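Local coordinates for protein amidohydrolase (Thermotoga maritima, PDB 3OOQ) that is an amidohydrolase-family enzyme that possibly acts as an allantoinase, though its true substrate is not firmly known, at residues A12-I17 with G24-S29. Residues are numbered along the deposited sequence; the frame is centred on the assembly and turned at random.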
# COMPACT_ATOMS: atom_id res chain seq x y z
N ALA F 12 15.95 -58.61 27.76
CA ALA F 12 14.88 -57.64 27.57
C ALA F 12 13.59 -58.36 27.24
O ALA F 12 13.60 -59.51 26.79
CB ALA F 12 15.24 -56.67 26.44
N THR F 13 12.46 -57.68 27.44
CA THR F 13 11.24 -58.04 26.71
C THR F 13 11.43 -57.38 25.33
O THR F 13 11.41 -56.14 25.21
CB THR F 13 9.96 -57.54 27.39
OG1 THR F 13 9.89 -58.06 28.73
CG2 THR F 13 8.71 -57.95 26.60
N VAL F 14 11.63 -58.23 24.32
CA VAL F 14 11.93 -57.77 22.97
C VAL F 14 10.63 -57.68 22.17
O VAL F 14 9.85 -58.65 22.13
CB VAL F 14 12.96 -58.71 22.23
CG1 VAL F 14 13.29 -58.17 20.82
CG2 VAL F 14 14.24 -58.85 23.04
N PHE F 15 10.42 -56.53 21.54
CA PHE F 15 9.28 -56.30 20.66
C PHE F 15 9.76 -56.18 19.20
O PHE F 15 10.05 -55.07 18.74
CB PHE F 15 8.55 -55.01 21.08
CG PHE F 15 7.55 -55.22 22.19
CD1 PHE F 15 7.97 -55.40 23.51
CD2 PHE F 15 6.19 -55.21 21.92
CE1 PHE F 15 7.04 -55.59 24.55
CE2 PHE F 15 5.25 -55.40 22.95
CZ PHE F 15 5.69 -55.59 24.27
N PRO F 16 9.82 -57.32 18.47
CA PRO F 16 10.23 -57.26 17.07
C PRO F 16 9.26 -56.48 16.17
O PRO F 16 9.66 -56.02 15.09
CB PRO F 16 10.25 -58.73 16.63
CG PRO F 16 10.23 -59.53 17.86
CD PRO F 16 9.52 -58.70 18.90
N ILE F 17 8.00 -56.38 16.63
CA ILE F 17 6.88 -55.70 15.95
C ILE F 17 6.23 -56.56 14.90
O ILE F 17 5.01 -56.65 14.84
CB ILE F 17 7.23 -54.29 15.33
CG1 ILE F 17 7.62 -53.28 16.40
CG2 ILE F 17 6.05 -53.77 14.47
CD1 ILE F 17 6.67 -53.17 17.58
N GLY F 24 14.06 -62.21 25.82
CA GLY F 24 15.19 -62.73 25.06
C GLY F 24 16.23 -61.71 24.68
O GLY F 24 16.31 -60.63 25.27
N ASP F 25 17.02 -62.05 23.67
CA ASP F 25 18.26 -61.36 23.37
C ASP F 25 18.30 -60.85 21.94
O ASP F 25 17.61 -61.37 21.04
CB ASP F 25 19.47 -62.29 23.59
CG ASP F 25 19.43 -63.03 24.92
OD1 ASP F 25 18.99 -62.45 25.94
OD2 ASP F 25 19.86 -64.20 24.96
N VAL F 26 19.14 -59.84 21.73
CA VAL F 26 19.36 -59.30 20.40
C VAL F 26 20.86 -59.06 20.27
O VAL F 26 21.46 -58.39 21.10
CB VAL F 26 18.54 -57.98 20.19
CG1 VAL F 26 18.90 -57.31 18.87
CG2 VAL F 26 17.04 -58.25 20.28
N LEU F 27 21.44 -59.62 19.22
CA LEU F 27 22.87 -59.45 18.92
C LEU F 27 23.03 -58.52 17.74
O LEU F 27 22.38 -58.70 16.69
CB LEU F 27 23.53 -60.80 18.61
CG LEU F 27 25.00 -60.81 18.14
CD1 LEU F 27 25.95 -60.35 19.23
CD2 LEU F 27 25.41 -62.21 17.65
N VAL F 28 23.91 -57.54 17.92
CA VAL F 28 24.16 -56.51 16.94
C VAL F 28 25.61 -56.60 16.53
O VAL F 28 26.49 -56.75 17.40
CB VAL F 28 23.89 -55.10 17.57
CG1 VAL F 28 24.42 -53.97 16.69
CG2 VAL F 28 22.41 -54.91 17.84
N SER F 29 25.86 -56.54 15.23
CA SER F 29 27.22 -56.41 14.71
C SER F 29 27.21 -55.68 13.38
O SER F 29 26.22 -55.77 12.64
CB SER F 29 27.90 -57.79 14.55
OG SER F 29 27.51 -58.43 13.36
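Val14 holds CG1 anti to its backbone N (chi1 -178°), while in Val26 it is CG2 that lies beside the backbone N and anti to the carbonyl carbon, and these are the two methyls that meet. Val14 CG1 lies 3.8 Å from Val26 CG2. The side chains pass each other at a slant, and Val26 CG2 also comes within 4.0 Å of Val14 CG2. That second methyl of Val14 also reaches the backbone, 3.5 Å from the carbonyl oxygen Gly24 O. Next to this apolar patch the main chains join: Gly24 N donates to Ala12 O over 2.9 Å, with an N-H...O angle of 165° and the donor nearly on the line of the C=O bond. Ala12 and Gly24 form an antiparallel, hydrogen-bonded pair, but the strands then part, their axes 78° from one another. The divergence is consistent with their places in two sheets: strand 24-29 runs on into the small mixed sheet between strands 7-10 and 32-37, whereas strand 12-14 pairs in parallel with strand 54-64, in the sheet of the TIM-barrel-type amidohydrolase domain. Leu55 of that strand touches both Ala12 and Val26, and Val33 adds a further apolar neighbour to Val26. Asp25 starts away from strand 12-14, and its carboxylate ties back to the chain on both oxygens: OD1 accepts from Asn11 N, while OD2 accepts a hydrogen bond from Ile40 N and forms a salt bridge with Lys10 NZ.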